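Local coordinates for SEC-C motif domain protein (Psychrobacter arcticus, PDB 2I9W) that is of unknown function but binds two zinc ions through four-cysteine sites that flank an NTF2-like (cystatin-like) domain in the sequence, at residues P10-P15 with Q27-P32; R58-A63 with P69-K74. All coordinates share one frame; numbering follows the deposited sequence. Where two conformers were deposited one is given.

From the N terminus, the chain first folds back on itself at interaction 1, where 10-15 meets 27-32 through a zinc ion and closes a loop of 11 residues without helix or strand. Helix 31-39 follows, and then helix 53-66, which turns tightly into helix 69-74; interaction 2, between 58-63 and 69-74, closes that turn. The two contacts stand in series, neither nested nor crossed, yet their centres lie about 12 Å apart. Helix 53-66 joins them: Ser62 and Arg58 face the zinc site, while Thr59, Arg60 and Ala63 meet helix 69-74. The N-terminal zinc-binding region is thereby packed directly onto the NTF2-like domain.

Interaction 1: P10-P15 with Q27-P32. With ZN (zinc ion), chain B.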
loop_
_atom_site.group_PDB
_atom_site.type_symbol
_atom_site.label_atom_id
_atom_site.label_comp_id
_atom_site.label_asym_id
_atom_site.label_seq_id
_atom_site.Cartn_x
_atom_site.Cartn_y
_atom_site.Cartn_z
ATOM N N PRO A 10 13.646 -0.657 1.659
ATOM C CA PRO A 10 13.041 -0.399 2.965
ATOM C C PRO A 10 12.131 -1.506 3.467
ATOM O O PRO A 10 12.148 -1.785 4.657
ATOM C CB PRO A 10 12.308 0.918 2.770
ATOM C CG PRO A 10 13.034 1.600 1.686
ATOM C CD PRO A 10 13.520 0.505 0.765
ATOM N N CYS A 11 11.374 -2.154 2.584
ATOM C CA CYS A 11 10.413 -3.188 3.016
ATOM C C CYS A 11 11.060 -4.451 3.535
ATOM O O CYS A 11 10.367 -5.309 4.101
ATOM C CB CYS A 11 9.415 -3.553 1.912
ATOM S SG CYS A 11 10.005 -4.769 0.776
ATOM N N GLN A 12 12.369 -4.571 3.316
ATOM C CA GLN A 12 13.154 -5.721 3.731
ATOM C C GLN A 12 13.815 -5.512 5.089
ATOM O O GLN A 12 14.449 -6.433 5.598
ATOM C CB GLN A 12 14.244 -6.022 2.710
ATOM C CG GLN A 12 13.713 -6.336 1.348
ATOM C CD GLN A 12 13.273 -7.757 1.203
ATOM O OE1 GLN A 12 14.058 -8.684 1.415
ATOM N NE2 GLN A 12 12.019 -7.952 0.802
ATOM N N ILE A 13 13.682 -4.315 5.654
ATOM C CA ILE A 13 14.156 -4.039 7.004
ATOM C C ILE A 13 13.105 -4.482 8.035
ATOM O O ILE A 13 12.023 -3.935 8.114
ATOM C CB ILE A 13 14.541 -2.541 7.122
ATOM C CG1 ILE A 13 15.767 -2.311 6.213
ATOM C CG2 ILE A 13 14.912 -2.195 8.591
ATOM C CD1 ILE A 13 15.971 -0.938 5.792
ATOM N N ASN A 14 13.421 -5.514 8.803
ATOM C CA ASN A 14 12.435 -6.072 9.720
ATOM C C ASN A 14 13.075 -6.260 11.112
ATOM O O ASN A 14 13.817 -7.220 11.334
ATOM C CB ASN A 14 11.871 -7.387 9.182
ATOM C CG ASN A 14 10.880 -8.029 10.125
ATOM O OD1 ASN A 14 10.611 -7.533 11.246
ATOM N ND2 ASN A 14 10.324 -9.133 9.687
ATOM N N PRO A 15 12.801 -5.332 12.044
ATOM C CA PRO A 15 13.454 -5.479 13.344
ATOM C C PRO A 15 13.056 -6.728 14.148
ATOM O O PRO A 15 13.749 -7.080 15.111
ATOM C CB PRO A 15 13.085 -4.170 14.084
ATOM C CG PRO A 15 12.015 -3.549 13.318
ATOM C CD PRO A 15 11.952 -4.130 11.977
ATOM N N GLN A 27 16.759 -1.770 -5.693
ATOM C CA GLN A 27 16.715 -2.022 -7.138
ATOM C C GLN A 27 16.152 -3.391 -7.519
ATOM O O GLN A 27 15.641 -3.578 -8.630
ATOM C CB GLN A 27 18.098 -1.847 -7.774
ATOM C CG GLN A 27 19.164 -2.816 -7.310
ATOM C CD GLN A 27 20.562 -2.507 -7.903
ATOM O OE1 GLN A 27 20.774 -1.498 -8.565
ATOM N NE2 GLN A 27 21.503 -3.374 -7.625
ATOM N N ASP A 28 16.262 -4.341 -6.600
ATOM C CA ASP A 28 15.884 -5.720 -6.837
ATOM C C ASP A 28 14.548 -6.060 -6.217
ATOM O O ASP A 28 14.147 -7.213 -6.260
ATOM C CB ASP A 28 16.952 -6.658 -6.239
ATOM C CG ASP A 28 18.260 -6.561 -6.954
ATOM O OD1 ASP A 28 18.209 -6.460 -8.195
ATOM O OD2 ASP A 28 19.300 -6.560 -6.274
ATOM N N CYS A 29 13.893 -5.077 -5.596
ATOM C CA CYS A 29 12.655 -5.302 -4.836
ATOM C C CYS A 29 11.567 -4.281 -5.253
ATOM O O CYS A 29 10.897 -4.491 -6.264
ATOM C CB CYS A 29 12.940 -5.292 -3.314
ATOM S SG CYS A 29 11.543 -5.793 -2.261
ATOM N N CYS A 30 11.437 -3.147 -4.528
ATOM C CA CYS A 30 10.336 -2.220 -4.761
ATOM C C CYS A 30 10.589 -1.232 -5.916
ATOM O O CYS A 30 9.635 -0.690 -6.495
ATOM C CB CYS A 30 10.069 -1.470 -3.454
ATOM S SG CYS A 30 9.203 -2.459 -2.154
ATOM N N GLN A 31 11.867 -0.960 -6.240
ATOM C CA GLN A 31 12.168 0.130 -7.174
ATOM C C GLN A 31 11.480 -0.057 -8.539
ATOM O O GLN A 31 10.954 0.879 -9.075
ATOM C CB GLN A 31 13.676 0.319 -7.348
ATOM C CG GLN A 31 13.985 1.506 -8.191
ATOM C CD GLN A 31 15.474 1.748 -8.311
ATOM O OE1 GLN A 31 16.292 1.020 -7.753
ATOM N NE2 GLN A 31 15.822 2.782 -9.032
ATOM N N PRO A 32 11.468 -1.287 -9.105
ATOM C CA PRO A 32 10.760 -1.446 -10.385
ATOM C C PRO A 32 9.272 -1.006 -10.399
ATOM O O PRO A 32 8.761 -0.525 -11.418
ATOM C CB PRO A 32 10.895 -2.961 -10.664
ATOM C CG PRO A 32 12.122 -3.354 -9.905
ATOM C CD PRO A 32 12.092 -2.543 -8.652
HETATM ZN ZN ZN B . 10.888 -3.817 -1.216
#
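Cys11 meets Cys29 and Cys30 through a shared zinc ion. The metal bonds are short and even, 2.4 Å from Cys11 SG, 2.3 Å from Cys29 SG and 2.4 Å from Cys30 SG to the zinc, and Cys9 supplies the fourth sulfur. This is the four-cysteine zinc site of the N-terminal zinc-binding domain of the YchJ family, its ligands paired as Cys9/Cys11 and Cys29/Cys30. Around the metal the sulfurs form a distorted tetrahedron: the angle at zinc is 98° between Cys11 SG and Cys29 SG but opens to 121° between Cys29 SG and Cys30 SG. The narrower angle brings Cys11 SG to 3.6 Å from Cys29 SG. The adjacent cysteines reach one metal by different torsions, Cys29 placing SG anti to its own backbone N (chi1 -172°) and Cys30 placing it anti to the carbonyl carbon.

Beyond the metal and its sulfurs the contact is thin. Gln12 bends at chi2 to bring NE2 within 3.8 Å of Cys29 SG, an approach without a hydrogen bond; its OE1 is held instead by the backbone N of Leu24. From Ile13 onward the first segment runs away from the second, and in the second segment Gln27 and Asp28 are exposed to solvent. A short 3-10 turn, closed by Ile13 N to Pro10 O at 3.1 Å, shapes the chain around Cys11. The buried flank faces helix 53-66, where Ser62 touches Pro10 and Cys30 and Arg58 touches Cys11; Cys11 also rests on Leu101 of strand 97-107, and helix 31-39 carries the chain on from the zinc site.

Interaction 2: R58-A63 with P69-K74; sequences RTRYSA and PEYIVK
Arg60 reaches across to the backbone of Ile72, its NH1 donating to Ile72 O at 3.0 Å. The N-H...O angle of 139° is bent, but the donor lies in the carbonyl plane, on a lone pair, and the oxygen sits at the edge of the guanidinium, close to its plane. Thr75 OG1 bonds to the same NH1, so this buried nitrogen is gripped twice. The arginine chain turns at chi3 (52°), which carries its end over to helix 69-74. In the second polar link the hydroxyls Tyr71 OH and Thr59 OG1 lie 2.7 Å apart in a hydrogen bond. Thr59 OG1 is also hydrogen-bonded to Leu56 O, one turn back in its own helix.

Helices 53-66 and 69-74 form a helical hairpin, part of the helical layer that packs beside the curved antiparallel sheet in cystatin-like and NTF2-like folds. Here the two short segments run roughly antiparallel, at 146°, with axes 8.9 Å apart. Tyr71 spans the gap with its ring edge toward helix 53-66, meeting Thr59 OG1 and Arg60 N near the ring plane. Ala63 CB fits between two side chains, 3.7 Å from Tyr71 CD2 and equally far from Ile72 CD1. That same methyl of Ile72 lies 4.3 Å above the centre of the Arg60 guanidinium, covering one face, and packs 3.3 Å from Arg60 O. Farther out, His34 of helix 31-39 stacks edge-to-face with Tyr71, and Ile72 touches Ile89 of helix 86-95.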
loop_
_atom_site.group_PDB
_atom_site.type_symbol
_atom_site.label_atom_id
_atom_site.label_comp_id
_atom_site.label_asym_id
_atom_site.label_seq_id
_atom_site.Cartn_x
_atom_site.Cartn_y
_atom_site.Cartn_z
ATOM N N ARG A 58 3.892 -3.680 0.638
ATOM C CA ARG A 58 5.349 -3.483 0.778
ATOM C C ARG A 58 5.826 -2.305 -0.033
ATOM O O ARG A 58 6.584 -1.456 0.456
ATOM C CB ARG A 58 6.119 -4.729 0.348
ATOM C CG ARG A 58 6.061 -5.811 1.361
ATOM C CD ARG A 58 6.588 -7.113 0.785
ATOM N NE ARG A 58 6.627 -8.188 1.772
ATOM C CZ ARG A 58 7.560 -8.330 2.715
ATOM N NH1 ARG A 58 8.568 -7.464 2.849
ATOM N NH2 ARG A 58 7.485 -9.367 3.538
ATOM N N THR A 59 5.400 -2.253 -1.290
ATOM C CA THR A 59 5.781 -1.097 -2.156
ATOM C C THR A 59 5.267 0.226 -1.590
ATOM O O THR A 59 5.938 1.240 -1.719
ATOM C CB THR A 59 5.330 -1.268 -3.655
ATOM O OG1 THR A 59 3.878 -1.283 -3.732
ATOM C CG2 THR A 59 5.967 -2.538 -4.274
ATOM N N ARG A 60 4.087 0.233 -0.978
ATOM C CA ARG A 60 3.606 1.480 -0.347
ATOM C C ARG A 60 4.466 1.912 0.857
ATOM O O ARG A 60 4.841 3.051 0.992
ATOM C CB ARG A 60 2.120 1.381 -0.003
ATOM C CG ARG A 60 1.164 1.266 -1.215
ATOM C CD ARG A 60 -0.290 1.017 -0.736
ATOM N NE ARG A 60 -0.750 1.989 0.279
ATOM C CZ ARG A 60 -1.219 3.207 0.026
ATOM N NH1 ARG A 60 -1.323 3.643 -1.227
ATOM N NH2 ARG A 60 -1.594 3.984 1.040
ATOM N N TYR A 61 4.768 0.962 1.735
ATOM C CA TYR A 61 5.678 1.209 2.851
ATOM C C TYR A 61 7.010 1.821 2.365
ATOM O O TYR A 61 7.464 2.835 2.861
ATOM C CB TYR A 61 5.945 -0.093 3.624
ATOM C CG TYR A 61 7.008 0.140 4.650
ATOM C CD1 TYR A 61 6.707 0.749 5.829
ATOM C CD2 TYR A 61 8.332 -0.192 4.390
ATOM C CE1 TYR A 61 7.701 1.051 6.780
ATOM C CE2 TYR A 61 9.334 0.100 5.299
ATOM C CZ TYR A 61 9.013 0.736 6.509
ATOM O OH TYR A 61 9.989 1.015 7.445
ATOM N N SER A 62 7.598 1.204 1.352
ATOM C CA SER A 62 8.873 1.704 0.785
ATOM C C SER A 62 8.698 3.102 0.180
ATOM O O SER A 62 9.613 3.928 0.260
ATOM C CB SER A 62 9.373 0.721 -0.274
ATOM O OG SER A 62 9.651 -0.503 0.366
ATOM N N ALA A 63 7.507 3.390 -0.350
ATOM C CA ALA A 63 7.213 4.740 -0.875
ATOM C C ALA A 63 7.093 5.745 0.285
ATOM O O ALA A 63 7.439 6.882 0.118
ATOM C CB ALA A 63 5.934 4.712 -1.752
ATOM N N PRO A 69 5.283 10.301 -2.665
ATOM C CA PRO A 69 3.869 10.407 -2.361
ATOM C C PRO A 69 2.973 10.197 -3.590
ATOM O O PRO A 69 1.826 9.806 -3.430
ATOM C CB PRO A 69 3.745 11.810 -1.787
ATOM C CG PRO A 69 4.894 12.580 -2.434
ATOM C CD PRO A 69 5.987 11.597 -2.578
ATOM N N GLU A 70 3.497 10.449 -4.796
ATOM C CA GLU A 70 2.764 10.138 -6.019
ATOM C C GLU A 70 2.376 8.662 -6.066
ATOM O O GLU A 70 1.203 8.299 -6.416
ATOM C CB GLU A 70 3.554 10.517 -7.265
ATOM C CG GLU A 70 4.882 9.708 -7.555
ATOM C CD GLU A 70 6.052 9.890 -6.531
ATOM O OE1 GLU A 70 6.234 10.977 -5.887
ATOM O OE2 GLU A 70 6.804 8.908 -6.415
ATOM N N TYR A 71 3.323 7.798 -5.698
ATOM C CA TYR A 71 3.053 6.354 -5.657
ATOM C C TYR A 71 1.925 6.021 -4.655
ATOM O O TYR A 71 1.052 5.212 -4.935
ATOM C CB TYR A 71 4.330 5.554 -5.330
ATOM C CG TYR A 71 4.156 4.080 -5.496
ATOM C CD1 TYR A 71 4.257 3.497 -6.746
ATOM C CD2 TYR A 71 3.861 3.257 -4.407
ATOM C CE1 TYR A 71 4.050 2.157 -6.909
ATOM C CE2 TYR A 71 3.665 1.889 -4.556
ATOM C CZ TYR A 71 3.778 1.338 -5.825
ATOM O OH TYR A 71 3.577 -0.003 -6.061
ATOM N N ILE A 72 1.918 6.671 -3.516
ATOM C CA ILE A 72 0.916 6.442 -2.479
ATOM C C ILE A 72 -0.488 6.846 -3.008
ATOM O O ILE A 72 -1.461 6.113 -2.865
ATOM C CB ILE A 72 1.275 7.224 -1.155
ATOM C CG1 ILE A 72 2.601 6.730 -0.592
ATOM C CG2 ILE A 72 0.181 7.094 -0.101
ATOM C CD1 ILE A 72 2.603 5.212 -0.240
ATOM N N VAL A 73 -0.565 8.005 -3.644
ATOM C CA VAL A 73 -1.841 8.409 -4.259
ATOM C C VAL A 73 -2.308 7.424 -5.347
ATOM O O VAL A 73 -3.461 6.957 -5.321
ATOM C CB VAL A 73 -1.786 9.817 -4.856
ATOM C CG1 VAL A 73 -3.135 10.148 -5.550
ATOM C CG2 VAL A 73 -1.442 10.840 -3.770
ATOM N N LYS A 74 -1.424 7.069 -6.285
ATOM C CA LYS A 74 -1.836 6.340 -7.469
ATOM C C LYS A 74 -2.133 4.887 -7.150
ATOM O O LYS A 74 -2.759 4.229 -7.950
ATOM C CB LYS A 74 -0.788 6.405 -8.593
ATOM C CG LYS A 74 -0.502 7.824 -9.130
ATOM C CD LYS A 74 -1.655 8.363 -9.942
#